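Local coordinates for protein cytosol aminopeptidase (Staphylococcus aureus subsp. aureus, PDB 3KZW) that probably removes amino acids from the N-terminus of peptides as a metal-dependent leucyl aminopeptidase of the cytosol aminopeptidase family, at residues T241-S244 and L250-V253; D235-D240 and V376-Q381. All blocks are in the same frame, centred on the assembly; numbering follows the deposited sequence.

Contact 1. Residues T241-S244 and L250-V253; sequences TLVS and LQAV
Val243 with Gln251 and Leu242 with Leu250 are the two pairs that pack two short consecutive helices, 239-244 and 248-254, against each other across a brief connection in the catalytic domain of the cytosol aminopeptidase family. The pairing is close: the CA atoms of Val243 and Gln251 lie 6.4 Å apart, and no hydrogen bond crosses between the segments. On the more open side, Val243 sends one branch against the flank of the Gln251 side chain. CG1 of Val243 is beside its own backbone N (chi1 -64°) and rests 3.6 Å from CG of Gln251. Gln251, extended beyond CG, crosses the valine at about a right angle, and the one methyl touches it from CB to NE2. The contact is therefore largely aliphatic, although one partner ends in an amide. On the buried side, Leu242 faces the second helix with CG between its backbone N and carbonyl carbon (chi1 70°), and its side chain meets that of Leu250 nearly perpendicularly. Phe247 from the connecting turn also packs on Leu242, while Leu250 leans on Val371 of helix 368-380 and its backbone N is hydrogen-bonded to OD2 of Asp374. The two leucines touch through one methyl each, CD2 of Leu242 lying 4.1 Å from CD2 of Leu250.

Contact 2. Residues D235-D240 and V376-Q381; sequences DVKDYD and VFYANQ
Lys237 and Tyr378 approach each other from opposite directions, and the contact is made by NZ of Lys237 at the hydroxyl end of the Tyr378 ring. NZ of Lys237 lies 3.2 Å from OH of Tyr378. The ammonium group meets the phenol ring obliquely, with NZ of Lys237 3.4 Å from CE1 of Tyr378. Two side-chain settings bring them together: the lysine chain bends at its third torsion (chi3 -81°), and the tyrosine has CG anti to its backbone N (chi1 176°), which carries the ring out from the helix so that its hydroxyl end comes to the lysine. The second kind of interaction is water-mediated. One water accepts a hydrogen bond from NZ of Lys237 at 2.6 Å and stands in the plane of the Tyr378 ring, at its edge, 3.3 Å from OH of Tyr378. In the mixed sheet of the catalytic domain, strand 233-237 pairs antiparallel with strand 262-269, and helix 368-380 packs over the sheet; the contact thus spans from the strand to the helix, across neighbouring Leu263, which both side chains touch. Further polar partners surround the pair. The hydroxyl of Tyr378 is hydrogen-bonded to that of Tyr382 and more weakly to OG1 of Thr265, whereas NZ of Lys237 has a long, weak ion pair with OE1 of Glu245.

Overall arrangement
Contact 1 uses helix 239-244, whereas contact 2 touches through strand 233-237, which that helix follows after one residue; their centres are about 10 Å apart on the same side of the chain's centre. Contact 1 is partly buried and apolar, joining helices that are neighbours in sequence; contact 2 is a surface contact bringing together elements 136 residues apart, with an amine, a phenol and a water in place of methyl groups. Helix 368-380 links them further, supplying Tyr378 to contact 2 and touching Leu250 of contact 1 through Val371. They also meet directly: CD2 of Leu242 packs 3.6 Å from O of Lys237, and CG of Gln251 lies 3.9 Å from OH of Tyr239.

Contact 1. Residues T241-S244 and L250-V253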
ATOM      1  N   THR A 241     -21.907  29.481  23.261  1.00  2.98           N
ATOM      2  CA  THR A 241     -22.770  30.380  22.494  1.00  2.70           C
ATOM      3  C   THR A 241     -23.046  29.786  21.117  1.00  2.62           C
ATOM      4  O   THR A 241     -24.200  29.718  20.689  1.00  2.56           O
ATOM      5  CB  THR A 241     -22.160  31.794  22.338  1.00  2.64           C
ATOM      6  OG1 THR A 241     -21.791  32.304  23.621  1.00  2.82           O
ATOM      7  CG2 THR A 241     -23.160  32.751  21.698  1.00  2.49           C
ATOM      8  N   LEU A 242     -21.986  29.342  20.436  1.00  2.52           N
ATOM      9  CA  LEU A 242     -22.110  28.835  19.064  1.00  2.35           C
ATOM     10  C   LEU A 242     -22.900  27.530  18.969  1.00  2.36           C
ATOM     11  O   LEU A 242     -23.514  27.260  17.942  1.00  2.31           O
ATOM     12  CB  LEU A 242     -20.743  28.740  18.360  1.00  2.25           C
ATOM     13  CG  LEU A 242     -19.662  27.725  18.741  1.00  2.00           C
ATOM     14  CD1 LEU A 242     -19.888  26.393  18.043  1.00  2.00           C
ATOM     15  CD2 LEU A 242     -18.305  28.278  18.364  1.00  2.00           C
ATOM     16  N   VAL A 243     -22.893  26.730  20.036  1.00  2.46           N
ATOM     17  CA  VAL A 243     -23.720  25.518  20.064  1.00  2.45           C
ATOM     18  C   VAL A 243     -25.201  25.853  20.260  1.00  2.36           C
ATOM     19  O   VAL A 243     -26.048  25.363  19.515  1.00  2.33           O
ATOM     20  CB  VAL A 243     -23.230  24.442  21.086  1.00  2.41           C
ATOM     21  CG1 VAL A 243     -21.855  23.931  20.704  1.00  2.43           C
ATOM     22  CG2 VAL A 243     -23.224  24.972  22.506  1.00  2.72           C
ATOM     23  N   SER A 244     -25.497  26.709  21.239  1.00  2.36           N
ATOM     24  CA  SER A 244     -26.875  27.122  21.531  1.00  2.48           C
ATOM     25  C   SER A 244     -27.508  27.920  20.388  1.00  2.48           C
ATOM     26  O   SER A 244     -28.730  27.947  20.246  1.00  2.44           O
ATOM     27  CB  SER A 244     -26.945  27.917  22.837  1.00  2.44           C
ATOM     28  OG  SER A 244     -26.142  29.081  22.770  1.00  2.64           O
ATOM     29  N   LEU A 250     -19.827  23.188  12.841  1.00  2.66           N
ATOM     30  CA  LEU A 250     -18.627  23.714  13.494  1.00  2.64           C
ATOM     31  C   LEU A 250     -18.399  23.040  14.847  1.00  2.65           C
ATOM     32  O   LEU A 250     -17.257  22.769  15.227  1.00  2.65           O
ATOM     33  CB  LEU A 250     -18.713  25.240  13.644  1.00  2.64           C
ATOM     34  CG  LEU A 250     -17.584  26.013  14.343  1.00  2.62           C
ATOM     35  CD1 LEU A 250     -16.213  25.735  13.728  1.00  2.61           C
ATOM     36  CD2 LEU A 250     -17.881  27.501  14.327  1.00  2.55           C
ATOM     37  N   GLN A 251     -19.493  22.774  15.563  1.00  2.67           N
ATOM     38  CA  GLN A 251     -19.456  22.035  16.826  1.00  2.65           C
ATOM     39  C   GLN A 251     -18.929  20.619  16.607  1.00  2.66           C
ATOM     40  O   GLN A 251     -18.039  20.164  17.326  1.00  2.70           O
ATOM     41  CB  GLN A 251     -20.848  21.986  17.460  1.00  2.60           C
ATOM     42  CG  GLN A 251     -20.941  21.108  18.702  1.00  2.60           C
ATOM     43  CD  GLN A 251     -22.367  20.755  19.078  1.00  2.66           C
ATOM     44  OE1 GLN A 251     -23.274  20.798  18.248  1.00  2.72           O
ATOM     45  NE2 GLN A 251     -22.570  20.395  20.337  1.00  2.64           N
ATOM     46  N   ALA A 252     -19.480  19.943  15.601  1.00  2.65           N
ATOM     47  CA  ALA A 252     -19.116  18.567  15.266  1.00  2.67           C
ATOM     48  C   ALA A 252     -17.628  18.395  14.964  1.00  2.66           C
ATOM     49  O   ALA A 252     -17.011  17.435  15.418  1.00  2.67           O
ATOM     50  CB  ALA A 252     -19.953  18.079  14.092  1.00  2.64           C
ATOM     51  N   VAL A 253     -17.066  19.333  14.204  1.00  2.66           N
ATOM     52  CA  VAL A 253     -15.667  19.279  13.792  1.00  2.63           C
ATOM     53  C   VAL A 253     -14.716  19.520  14.964  1.00  2.65           C
ATOM     54  O   VAL A 253     -13.696  18.839  15.091  1.00  2.73           O
ATOM     55  CB  VAL A 253     -15.384  20.280  12.642  1.00  2.62           C
ATOM     56  CG1 VAL A 253     -13.896  20.349  12.317  1.00  2.65           C
ATOM     57  CG2 VAL A 253     -16.168  19.892  11.396  1.00  2.61           C
TER

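Contact 2. Residues D235-D240 and V376-Q381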
ATOM      1  N   ASP A 235     -16.001  40.525  16.854  1.00  2.63           N
ATOM      2  CA  ASP A 235     -16.877  39.785  17.757  1.00  2.66           C
ATOM      3  C   ASP A 235     -16.475  38.318  17.794  1.00  2.64           C
ATOM      4  O   ASP A 235     -16.303  37.690  16.750  1.00  2.64           O
ATOM      5  CB  ASP A 235     -18.343  39.917  17.333  1.00  2.68           C
ATOM      6  CG  ASP A 235     -19.296  39.192  18.279  1.00  2.85           C
ATOM      7  OD1 ASP A 235     -19.539  39.707  19.394  1.00  2.85           O
ATOM      8  OD2 ASP A 235     -19.804  38.111  17.904  1.00  2.90           O
ATOM      9  N   VAL A 236     -16.326  37.780  19.002  1.00  2.66           N
ATOM     10  CA  VAL A 236     -15.945  36.382  19.190  1.00  2.65           C
ATOM     11  C   VAL A 236     -17.086  35.587  19.816  1.00  2.63           C
ATOM     12  O   VAL A 236     -17.627  35.959  20.860  1.00  2.64           O
ATOM     13  CB  VAL A 236     -14.649  36.232  20.033  1.00  2.65           C
ATOM     14  CG1 VAL A 236     -14.351  34.763  20.327  1.00  2.67           C
ATOM     15  CG2 VAL A 236     -13.474  36.867  19.316  1.00  2.67           C
ATOM     16  N   LYS A 237     -17.438  34.491  19.156  1.00  2.63           N
ATOM     17  CA  LYS A 237     -18.498  33.606  19.600  1.00  2.64           C
ATOM     18  C   LYS A 237     -17.866  32.364  20.229  1.00  2.64           C
ATOM     19  O   LYS A 237     -17.283  31.537  19.520  1.00  2.64           O
ATOM     20  CB  LYS A 237     -19.362  33.229  18.396  1.00  2.61           C
ATOM     21  CG  LYS A 237     -20.820  32.987  18.705  1.00  2.67           C
ATOM     22  CD  LYS A 237     -21.688  33.219  17.471  1.00  2.70           C
ATOM     23  CE  LYS A 237     -21.964  34.700  17.251  1.00  2.72           C
ATOM     24  NZ  LYS A 237     -22.906  34.913  16.130  1.00  2.75           N
ATOM     25  N   ASP A 238     -17.965  32.245  21.553  1.00  2.61           N
ATOM     26  CA  ASP A 238     -17.345  31.122  22.266  1.00  2.63           C
ATOM     27  C   ASP A 238     -18.141  29.823  22.119  1.00  2.65           C
ATOM     28  O   ASP A 238     -19.228  29.815  21.540  1.00  2.67           O
ATOM     29  CB  ASP A 238     -17.055  31.467  23.740  1.00  2.63           C
ATOM     30  CG  ASP A 238     -18.311  31.545  24.607  1.00  2.74           C
ATOM     31  OD1 ASP A 238     -19.435  31.351  24.101  1.00  2.83           O
ATOM     32  OD2 ASP A 238     -18.166  31.802  25.821  1.00  2.78           O
ATOM     33  N   TYR A 239     -17.591  28.732  22.646  1.00  2.69           N
ATOM     34  CA  TYR A 239     -18.131  27.388  22.420  1.00  2.74           C
ATOM     35  C   TYR A 239     -19.601  27.201  22.814  1.00  2.78           C
ATOM     36  O   TYR A 239     -20.382  26.665  22.030  1.00  2.73           O
ATOM     37  CB  TYR A 239     -17.245  26.325  23.088  1.00  2.73           C
ATOM     38  CG  TYR A 239     -17.628  24.894  22.766  1.00  2.68           C
ATOM     39  CD1 TYR A 239     -17.769  24.467  21.445  1.00  2.70           C
ATOM     40  CD2 TYR A 239     -17.832  23.964  23.783  1.00  2.66           C
ATOM     41  CE1 TYR A 239     -18.119  23.154  21.145  1.00  2.70           C
ATOM     42  CE2 TYR A 239     -18.179  22.648  23.494  1.00  2.69           C
ATOM     43  CZ  TYR A 239     -18.321  22.251  22.174  1.00  2.71           C
ATOM     44  OH  TYR A 239     -18.663  20.952  21.878  1.00  2.76           O
ATOM     45  N   ASP A 240     -19.980  27.629  24.015  1.00  3.03           N
ATOM     46  CA  ASP A 240     -21.362  27.429  24.476  1.00  3.32           C
ATOM     47  C   ASP A 240     -22.382  28.367  23.819  1.00  3.18           C
ATOM     48  O   ASP A 240     -23.579  28.070  23.808  1.00  3.28           O
ATOM     49  CB  ASP A 240     -21.495  27.411  26.014  1.00  3.56           C
ATOM     50  CG  ASP A 240     -20.446  28.267  26.724  1.00  4.66           C
ATOM     51  OD1 ASP A 240     -19.231  28.091  26.463  1.00  5.35           O
ATOM     52  OD2 ASP A 240     -20.845  29.097  27.574  1.00  5.57           O
ATOM     53  N   VAL A 376     -20.619  30.236   5.942  1.00  2.65           N
ATOM     54  CA  VAL A 376     -21.225  30.831   4.748  1.00  2.66           C
ATOM     55  C   VAL A 376     -22.690  31.188   5.005  1.00  2.68           C
ATOM     56  O   VAL A 376     -23.136  32.285   4.654  1.00  2.72           O
ATOM     57  CB  VAL A 376     -21.076  29.920   3.493  1.00  2.64           C
ATOM     58  CG1 VAL A 376     -22.023  30.346   2.382  1.00  2.55           C
ATOM     59  CG2 VAL A 376     -19.641  29.942   2.987  1.00  2.63           C
ATOM     60  N   PHE A 377     -23.425  30.269   5.631  1.00  2.65           N
ATOM     61  CA  PHE A 377     -24.826  30.509   5.971  1.00  2.63           C
ATOM     62  C   PHE A 377     -24.970  31.691   6.926  1.00  2.64           C
ATOM     63  O   PHE A 377     -25.876  32.512   6.775  1.00  2.67           O
ATOM     64  CB  PHE A 377     -25.482  29.254   6.560  1.00  2.62           C
ATOM     65  CG  PHE A 377     -26.973  29.366   6.706  1.00  2.61           C
ATOM     66  CD1 PHE A 377     -27.813  29.146   5.616  1.00  2.66           C
ATOM     67  CD2 PHE A 377     -27.542  29.703   7.930  1.00  2.67           C
ATOM     68  CE1 PHE A 377     -29.199  29.259   5.742  1.00  2.58           C
ATOM     69  CE2 PHE A 377     -28.930  29.819   8.066  1.00  2.68           C
ATOM     70  CZ  PHE A 377     -29.757  29.595   6.970  1.00  2.54           C
ATOM     71  N   TYR A 378     -24.066  31.773   7.901  1.00  2.66           N
ATOM     72  CA  TYR A 378     -24.034  32.892   8.839  1.00  2.64           C
ATOM     73  C   TYR A 378     -23.686  34.207   8.142  1.00  2.65           C
ATOM     74  O   TYR A 378     -24.264  35.246   8.450  1.00  2.68           O
ATOM     75  CB  TYR A 378     -23.052  32.612   9.982  1.00  2.64           C
ATOM     76  CG  TYR A 378     -22.892  33.758  10.957  1.00  2.62           C
ATOM     77  CD1 TYR A 378     -23.886  34.048  11.894  1.00  2.64           C
ATOM     78  CD2 TYR A 378     -21.745  34.550  10.947  1.00  2.66           C
ATOM     79  CE1 TYR A 378     -23.744  35.102  12.791  1.00  2.66           C
ATOM     80  CE2 TYR A 378     -21.591  35.605  11.841  1.00  2.69           C
ATOM     81  CZ  TYR A 378     -22.594  35.874  12.759  1.00  2.75           C
ATOM     82  OH  TYR A 378     -22.446  36.913  13.644  1.00  2.79           O
ATOM     83  N   ALA A 379     -22.744  34.155   7.203  1.00  2.65           N
ATOM     84  CA  ALA A 379     -22.337  35.342   6.450  1.00  2.65           C
ATOM     85  C   ALA A 379     -23.484  35.908   5.610  1.00  2.67           C
ATOM     86  O   ALA A 379     -23.604  37.125   5.449  1.00  2.69           O
ATOM     87  CB  ALA A 379     -21.137  35.027   5.572  1.00  2.62           C
ATOM     88  N   ASN A 380     -24.326  35.015   5.093  1.00  2.67           N
ATOM     89  CA  ASN A 380     -25.439  35.387   4.225  1.00  2.63           C
ATOM     90  C   ASN A 380     -26.565  36.123   4.961  1.00  2.65           C
ATOM     91  O   ASN A 380     -27.384  36.801   4.336  1.00  2.68           O
ATOM     92  CB  ASN A 380     -25.983  34.147   3.509  1.00  2.63           C
ATOM     93  CG  ASN A 380     -26.583  34.468   2.151  1.00  2.63           C
ATOM     94  OD1 ASN A 380     -26.210  35.449   1.504  1.00  2.65           O
ATOM     95  ND2 ASN A 380     -27.509  33.630   1.705  1.00  2.59           N
ATOM     96  N   GLN A 381     -26.592  35.987   6.286  1.00  2.66           N
ATOM     97  CA  GLN A 381     -27.543  36.701   7.141  1.00  2.66           C
ATOM     98  C   GLN A 381     -27.328  38.213   7.055  1.00  2.69           C
ATOM     99  O   GLN A 381     -28.271  38.991   7.210  1.00  2.72           O
ATOM    100  CB  GLN A 381     -27.396  36.260   8.599  1.00  2.67           C
ATOM    101  CG  GLN A 381     -27.376  34.755   8.821  1.00  2.69           C
ATOM    102  CD  GLN A 381     -28.740  34.184   9.130  1.00  2.88           C
ATOM    103  OE1 GLN A 381     -29.707  34.404   8.393  1.00  2.98           O
ATOM    104  NE2 GLN A 381     -28.827  33.435  10.229  1.00  2.88           N
TER
HETATM  105  O   HOH W   1     -24.904  36.605  15.776  1.00  2.00           O